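Local coordinates for GH127 beta-L-arabinofuranoside (Geobacillus stearothermophilus, PDB 4QK0), which probably hydrolyses beta-L-arabinofuranosidic linkages, as a family 127 glycoside hydrolase, releasing L-arabinose from arabinose-containing glycans, at residues K81-A85 / P415-R419; Y188-Q192 / Y249-H253. The contacts are given in a common frame with arbitrary orientation. Residue numbers count along the deposited sequence, not the author numbering.

In the fold
From the N terminus, the chain first reaches 81-85 on helix 76-92, then runs through several helices to the loop holding 188-192. Interaction 2 joins that loop to 249-253, closing an excursion of 56 residues in which helices 194-205, 208-220 and 227-234 lie. Interaction 1 closes last, when 415-419 on helix 413-422 returns to 81-85 across the 329 residues, rich in helix, that separate them. The smaller closure therefore falls wholly within the larger. The centres of interactions 1 and 2 are 23 Å apart and their nearest atoms about 7 Å apart; Y142, on helix 140-158, hydrogen-bonds through OH to K81 NZ and through its backbone N to D189 OD2. Both belong to the helical catalytic domain.

Interaction 1. Residues K81-A85 / P415-R419; sequences KWLEA and PNLAR
Both segments are helical: 81-85 is a turn of helix 76-92, with A85 N bonded to K81 O at 3.1 Å, and 415-419 a turn of helix 413-422, with R419 N bonded to P415 O at 3.2 Å. Their axes run in nearly the same direction, crossing at +22° with a closest approach of 8.4 Å. The register sets W82 against P415 (CA-CA 5.5 Å) and A85 against R419 (CA-CA 4.1 Å). This last spacing is very short for two helices and is possible because A85 presents a bare methyl: its CB lies 3.8 Å from R419 CA and 4.0 Å from A418 CB. One turn earlier, K81 CB meets P415 CB at 3.9 Å. K81, with chi1 m and the rest of its chain t, extends beside N416, and its NZ is hydrogen-bonded to Y142. E84 (chi1 t, chi2 t) and R419 (chi1 p, then t, t) reach for each other along one side of the interface, and R419 NH1 donates to E84 OE1 at 2.7 Å and 148°, a salt bridge meeting the guanidinium at its edge. E84 OE2 bonds to Y88 OH, so both carboxylate oxygens are engaged. W82 turns its ring away, stacking on W39 of helix 22-42 and bonding through NE1 to I35 O. Near-parallel packing joins early and late helices of the catalytic domain, as expected of the (alpha/alpha)6 barrel of the six-hairpin clan. Chemically, the 361 Å² interface combines a close A85 contact with the long side chains of K81 and R419, and the buried E84-R419 ion pair sets opposite charges together away from solvent.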
ATOM      1  N   LYS A  81       3.052  19.686 -26.785  1.00 29.63           N
ATOM      2  CA  LYS A  81       4.284  19.012 -26.365  1.00 27.68           C
ATOM      3  C   LYS A  81       4.973  18.378 -27.524  1.00 24.39           C
ATOM      4  O   LYS A  81       6.221  18.312 -27.547  1.00 21.21           O
ATOM      5  CB  LYS A  81       4.021  17.959 -25.282  1.00 33.42           C
ATOM      6  CG  LYS A  81       3.601  18.553 -23.940  1.00 37.62           C
ATOM      7  CD  LYS A  81       2.999  17.460 -23.045  1.00 42.69           C
ATOM      8  CE  LYS A  81       2.601  18.002 -21.697  1.00 46.79           C
ATOM      9  NZ  LYS A  81       1.763  16.996 -21.006  1.00 51.70           N
ATOM     10  N   TRP A  82       4.187  17.876 -28.486  1.00 24.31           N
ATOM     11  CA  TRP A  82       4.794  17.275 -29.676  1.00 25.87           C
ATOM     12  C   TRP A  82       5.520  18.396 -30.478  1.00 24.60           C
ATOM     13  O   TRP A  82       6.695  18.235 -30.862  1.00 23.21           O
ATOM     14  CB  TRP A  82       3.736  16.530 -30.518  1.00 27.70           C
ATOM     15  CG  TRP A  82       4.235  15.862 -31.757  1.00 31.02           C
ATOM     16  CD1 TRP A  82       4.690  14.577 -31.871  1.00 34.86           C
ATOM     17  CD2 TRP A  82       4.367  16.443 -33.057  1.00 31.84           C
ATOM     18  NE1 TRP A  82       5.100  14.340 -33.159  1.00 35.59           N
ATOM     19  CE2 TRP A  82       4.890  15.457 -33.906  1.00 33.28           C
ATOM     20  CE3 TRP A  82       4.065  17.689 -33.592  1.00 32.22           C
ATOM     21  CZ2 TRP A  82       5.138  15.689 -35.257  1.00 35.67           C
ATOM     22  CZ3 TRP A  82       4.286  17.904 -34.949  1.00 34.36           C
ATOM     23  CH2 TRP A  82       4.818  16.912 -35.756  1.00 31.73           C
ATOM     24  N   LEU A  83       4.859  19.546 -30.656  1.00 25.12           N
ATOM     25  CA  LEU A  83       5.519  20.692 -31.351  1.00 26.40           C
ATOM     26  C   LEU A  83       6.802  21.150 -30.653  1.00 26.22           C
ATOM     27  O   LEU A  83       7.809  21.422 -31.297  1.00 27.81           O
ATOM     28  CB  LEU A  83       4.579  21.865 -31.478  1.00 26.85           C
ATOM     29  CG  LEU A  83       3.434  21.664 -32.495  1.00 25.83           C
ATOM     30  CD1 LEU A  83       2.391  22.740 -32.327  1.00 25.48           C
ATOM     31  CD2 LEU A  83       3.961  21.666 -33.908  1.00 27.55           C
ATOM     32  N   GLU A  84       6.781  21.170 -29.331  1.00 26.97           N
ATOM     33  CA  GLU A  84       7.932  21.609 -28.581  1.00 24.96           C
ATOM     34  C   GLU A  84       9.091  20.686 -28.786  1.00 24.46           C
ATOM     35  O   GLU A  84      10.238  21.123 -29.018  1.00 22.35           O
ATOM     36  CB  GLU A  84       7.618  21.771 -27.092  1.00 24.79           C
ATOM     37  CG  GLU A  84       8.783  22.444 -26.348  1.00 28.16           C
ATOM     38  CD  GLU A  84       8.668  22.446 -24.822  1.00 29.65           C
ATOM     39  OE1 GLU A  84       7.563  22.230 -24.312  1.00 30.56           O
ATOM     40  OE2 GLU A  84       9.696  22.697 -24.143  1.00 32.24           O
ATOM     41  N   ALA A  85       8.842  19.397 -28.710  1.00 24.20           N
ATOM     42  CA  ALA A  85       9.929  18.450 -28.991  1.00 23.78           C
ATOM     43  C   ALA A  85      10.458  18.566 -30.428  1.00 22.88           C
ATOM     44  O   ALA A  85      11.658  18.429 -30.677  1.00 25.06           O
ATOM     45  CB  ALA A  85       9.464  17.036 -28.752  1.00 24.49           C
ATOM     46  N   PRO A 415       5.546  12.288 -25.278  1.00117.82           N
ATOM     47  CA  PRO A 415       5.953  13.619 -25.798  1.00109.31           C
ATOM     48  C   PRO A 415       6.630  14.463 -24.714  1.00 89.47           C
ATOM     49  O   PRO A 415       7.391  15.425 -25.041  1.00 72.06           O
ATOM     50  CB  PRO A 415       4.625  14.262 -26.255  1.00118.21           C
ATOM     51  CG  PRO A 415       3.566  13.607 -25.431  1.00121.37           C
ATOM     52  CD  PRO A 415       4.075  12.213 -25.099  1.00127.05           C
ATOM     53  N   ASN A 416       6.357  14.079 -23.450  1.00 65.10           N
ATOM     54  CA  ASN A 416       7.060  14.630 -22.334  1.00 46.63           C
ATOM     55  C   ASN A 416       8.505  14.183 -22.334  1.00 36.68           C
ATOM     56  O   ASN A 416       9.368  15.057 -22.333  1.00 37.19           O
ATOM     57  CB  ASN A 416       6.339  14.434 -21.010  1.00 50.45           C
ATOM     58  CG  ASN A 416       5.884  15.766 -20.380  1.00 57.89           C
ATOM     59  OD1 ASN A 416       4.697  16.073 -20.402  1.00 66.90           O
ATOM     60  ND2 ASN A 416       6.828  16.562 -19.836  1.00 48.84           N
ATOM     61  N   LEU A 417       8.834  12.891 -22.347  1.00 31.50           N
ATOM     62  CA  LEU A 417      10.269  12.524 -22.383  1.00 30.99           C
ATOM     63  C   LEU A 417      10.969  13.016 -23.625  1.00 27.35           C
ATOM     64  O   LEU A 417      12.097  13.419 -23.571  1.00 29.71           O
ATOM     65  CB  LEU A 417      10.521  11.049 -22.324  1.00 33.96           C
ATOM     66  CG  LEU A 417      10.923  10.457 -20.980  1.00 38.83           C
ATOM     67  CD1 LEU A 417      10.976   8.944 -21.157  1.00 41.48           C
ATOM     68  CD2 LEU A 417      12.258  10.964 -20.447  1.00 38.35           C
ATOM     69  N   ALA A 418      10.292  12.962 -24.739  1.00 27.90           N
ATOM     70  CA  ALA A 418      10.853  13.467 -25.984  1.00 27.78           C
ATOM     71  C   ALA A 418      11.336  14.911 -25.851  1.00 27.46           C
ATOM     72  O   ALA A 418      12.413  15.223 -26.336  1.00 29.02           O
ATOM     73  CB  ALA A 418       9.826  13.399 -27.091  1.00 26.94           C
ATOM     74  N   ARG A 419      10.523  15.800 -25.264  1.00 26.86           N
ATOM     75  CA  ARG A 419      10.918  17.215 -25.225  1.00 28.20           C
ATOM     76  C   ARG A 419      12.117  17.422 -24.347  1.00 27.42           C
ATOM     77  O   ARG A 419      12.969  18.231 -24.694  1.00 31.02           O
ATOM     78  CB  ARG A 419       9.783  18.154 -24.869  1.00 26.70           C
ATOM     79  CG  ARG A 419       9.251  18.065 -23.464  1.00 29.98           C
ATOM     80  CD  ARG A 419       8.105  19.055 -23.313  1.00 32.92           C
ATOM     81  NE  ARG A 419       7.569  19.038 -21.969  1.00 31.67           N
ATOM     82  CZ  ARG A 419       7.207  20.104 -21.273  1.00 34.04           C
ATOM     83  NH1 ARG A 419       7.339  21.338 -21.769  1.00 33.68           N
ATOM     84  NH2 ARG A 419       6.719  19.938 -20.045  1.00 34.58           N
TER

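Interaction 2. Residues Y188-Q192 / Y249-H253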
ATOM      1  N   TYR A 188      -6.504  31.397 -11.142  1.00 22.65           N
ATOM      2  CA  TYR A 188      -5.276  30.694 -11.530  1.00 22.65           C
ATOM      3  C   TYR A 188      -5.644  29.206 -11.822  1.00 21.83           C
ATOM      4  O   TYR A 188      -6.730  28.797 -11.469  1.00 23.05           O
ATOM      5  CB  TYR A 188      -4.243  30.809 -10.398  1.00 24.48           C
ATOM      6  CG  TYR A 188      -4.776  30.674  -9.009  1.00 26.53           C
ATOM      7  CD1 TYR A 188      -5.058  29.415  -8.463  1.00 28.83           C
ATOM      8  CD2 TYR A 188      -5.021  31.802  -8.206  1.00 28.70           C
ATOM      9  CE1 TYR A 188      -5.565  29.282  -7.184  1.00 27.14           C
ATOM     10  CE2 TYR A 188      -5.534  31.663  -6.921  1.00 26.04           C
ATOM     11  CZ  TYR A 188      -5.794  30.402  -6.412  1.00 28.20           C
ATOM     12  OH  TYR A 188      -6.257  30.254  -5.112  1.00 26.04           O
ATOM     13  N   ASP A 189      -4.767  28.420 -12.448  1.00 21.92           N
ATOM     14  CA  ASP A 189      -5.119  27.063 -12.921  1.00 22.19           C
ATOM     15  C   ASP A 189      -4.825  26.049 -11.824  1.00 23.62           C
ATOM     16  O   ASP A 189      -3.877  26.192 -11.032  1.00 21.91           O
ATOM     17  CB  ASP A 189      -4.359  26.692 -14.201  1.00 24.55           C
ATOM     18  CG  ASP A 189      -5.007  25.504 -14.997  1.00 25.35           C
ATOM     19  OD1 ASP A 189      -5.128  24.382 -14.460  1.00 26.78           O
ATOM     20  OD2 ASP A 189      -5.322  25.702 -16.178  1.00 23.64           O
ATOM     21  N   GLY A 190      -5.700  25.046 -11.760  1.00 25.35           N
ATOM     22  CA  GLY A 190      -5.540  23.899 -10.872  1.00 24.12           C
ATOM     23  C   GLY A 190      -4.304  23.126 -11.186  1.00 20.56           C
ATOM     24  O   GLY A 190      -3.741  22.449 -10.326  1.00 21.89           O
ATOM     25  N   HIS A 191      -3.814  23.287 -12.405  1.00 19.94           N
ATOM     26  CA  HIS A 191      -2.542  22.717 -12.753  1.00 19.15           C
ATOM     27  C   HIS A 191      -1.581  23.785 -13.234  1.00 22.35           C
ATOM     28  O   HIS A 191      -1.671  24.252 -14.371  1.00 21.84           O
ATOM     29  CB  HIS A 191      -2.699  21.642 -13.827  1.00 19.22           C
ATOM     30  CG  HIS A 191      -1.546  20.705 -13.914  1.00 20.59           C
ATOM     31  ND1 HIS A 191      -0.235  21.126 -13.882  1.00 20.81           N
ATOM     32  CD2 HIS A 191      -1.502  19.348 -14.043  1.00 21.17           C
ATOM     33  CE1 HIS A 191       0.570  20.076 -13.988  1.00 21.08           C
ATOM     34  NE2 HIS A 191      -0.179  18.987 -14.065  1.00 20.94           N
ATOM     35  N   GLN A 192      -0.586  24.065 -12.387  1.00 21.39           N
ATOM     36  CA  GLN A 192       0.417  25.004 -12.677  1.00 22.00           C
ATOM     37  C   GLN A 192       1.175  24.612 -13.918  1.00 21.49           C
ATOM     38  O   GLN A 192       1.323  23.425 -14.235  1.00 23.99           O
ATOM     39  CB  GLN A 192       1.362  25.174 -11.489  1.00 22.00           C
ATOM     40  CG  GLN A 192       0.673  25.488 -10.187  1.00 22.31           C
ATOM     41  CD  GLN A 192       0.296  24.247  -9.367  1.00 24.32           C
ATOM     42  OE1 GLN A 192      -0.278  23.306  -9.892  1.00 23.37           O
ATOM     43  NE2 GLN A 192       0.644  24.245  -8.072  1.00 25.55           N
ATOM     44  N   TYR A 249      -3.734  19.401  -2.838  1.00 23.96           N
ATOM     45  CA  TYR A 249      -3.482  18.699  -4.107  1.00 24.07           C
ATOM     46  C   TYR A 249      -2.902  19.633  -5.164  1.00 24.11           C
ATOM     47  O   TYR A 249      -1.947  19.278  -5.868  1.00 22.84           O
ATOM     48  CB  TYR A 249      -4.778  18.149  -4.638  1.00 23.36           C
ATOM     49  CG  TYR A 249      -4.681  17.431  -5.969  1.00 21.82           C
ATOM     50  CD1 TYR A 249      -4.185  16.142  -6.050  1.00 20.98           C
ATOM     51  CD2 TYR A 249      -5.188  18.012  -7.132  1.00 21.73           C
ATOM     52  CE1 TYR A 249      -4.126  15.455  -7.252  1.00 20.72           C
ATOM     53  CE2 TYR A 249      -5.180  17.321  -8.364  1.00 21.24           C
ATOM     54  CZ  TYR A 249      -4.642  16.054  -8.411  1.00 23.36           C
ATOM     55  OH  TYR A 249      -4.580  15.369  -9.559  1.00 25.52           O
ATOM     56  N   HIS A 250      -3.481  20.831  -5.235  1.00 23.93           N
ATOM     57  CA  HIS A 250      -3.051  21.881  -6.201  1.00 26.68           C
ATOM     58  C   HIS A 250      -2.037  22.899  -5.609  1.00 25.72           C
ATOM     59  O   HIS A 250      -1.718  23.884  -6.257  1.00 24.66           O
ATOM     60  CB  HIS A 250      -4.240  22.720  -6.643  1.00 24.25           C
ATOM     61  CG  HIS A 250      -5.448  21.938  -6.987  1.00 26.23           C
ATOM     62  ND1 HIS A 250      -6.412  21.607  -6.052  1.00 31.32           N
ATOM     63  CD2 HIS A 250      -5.883  21.441  -8.167  1.00 24.85           C
ATOM     64  CE1 HIS A 250      -7.374  20.912  -6.637  1.00 25.83           C
ATOM     65  NE2 HIS A 250      -7.105  20.844  -7.924  1.00 27.01           N
ATOM     66  N   GLN A 251      -1.554  22.651  -4.393  1.00 24.05           N
ATOM     67  CA  GLN A 251      -0.680  23.583  -3.680  1.00 22.58           C
ATOM     68  C   GLN A 251      -1.283  25.007  -3.645  1.00 22.57           C
ATOM     69  O   GLN A 251      -0.568  25.990  -3.771  1.00 22.03           O
ATOM     70  CB  GLN A 251       0.739  23.604  -4.280  1.00 24.58           C
ATOM     71  CG  GLN A 251       1.419  22.231  -4.292  1.00 24.19           C
ATOM     72  CD  GLN A 251       1.052  21.359  -5.498  1.00 23.80           C
ATOM     73  OE1 GLN A 251       0.655  21.871  -6.551  1.00 24.82           O
ATOM     74  NE2 GLN A 251       1.187  20.048  -5.344  1.00 22.10           N
ATOM     75  N   ALA A 252      -2.589  25.055  -3.444  1.00 21.91           N
ATOM     76  CA  ALA A 252      -3.350  26.251  -3.346  1.00 24.30           C
ATOM     77  C   ALA A 252      -4.000  26.367  -1.976  1.00 25.17           C
ATOM     78  O   ALA A 252      -5.015  27.042  -1.832  1.00 28.77           O
ATOM     79  CB  ALA A 252      -4.407  26.278  -4.424  1.00 25.64           C
ATOM     80  N   HIS A 253      -3.403  25.743  -0.955  1.00 26.58           N
ATOM     81  CA  HIS A 253      -3.943  25.722   0.419  1.00 28.45           C
ATOM     82  C   HIS A 253      -3.543  26.986   1.199  1.00 29.79           C
ATOM     83  O   HIS A 253      -4.305  27.489   2.023  1.00 28.89           O
ATOM     84  CB  HIS A 253      -3.504  24.463   1.178  1.00 28.86           C
ATOM     85  CG  HIS A 253      -2.033  24.215   1.136  1.00 29.11           C
ATOM     86  ND1 HIS A 253      -1.336  24.098  -0.045  1.00 28.61           N
ATOM     87  CD2 HIS A 253      -1.133  23.978   2.126  1.00 28.23           C
ATOM     88  CE1 HIS A 253      -0.059  23.864   0.217  1.00 29.06           C
ATOM     89  NE2 HIS A 253       0.090  23.794   1.529  1.00 27.00           N
TER
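This is a buried loop-to-loop contact within the helical catalytic domain: 188-192 lies in the loop between helices 162-177 and 194-205, and 249-253 in the one between helix 227-234 and strand 264-265. Neither segment forms regular secondary structure, and together they bury 221 Å². The backbones come nearest where G190 CA faces H250 CA at 5.7 Å. G190 O sits 3.2 Å from H250 CD2, close to the plane of the imidazole and at its edge; an ideal CB on G190 would be 3.3 Å from that same CD2, so a larger residue would be tight here. The direct polar link is Q192 NE2 donating to Q251 OE1 at 2.8 Å and 160°. Q251 has phi/psi of 51°/40°, a left-handed backbone conformation, and its amide continues through NE2 to V263 O and H265 O. At the other end, Y188 CE1 touches A252 CB at 4.2 Å, while the Y188 ring meets F228 edge-to-face. R221 also bridges the loops, its NH2 bonding to both D189 O and H250 O. Within 188-192, D189 OD1 accepts from H191 N at 2.7 Å and 167°, and H191 ND1 donates to Q192 O at 2.8 Å. The first of these bonds defines an Asx turn, a few residues before helix 194-205 begins. Such a pairing of inter-helix loops is consistent with a helical (alpha/alpha)6 barrel.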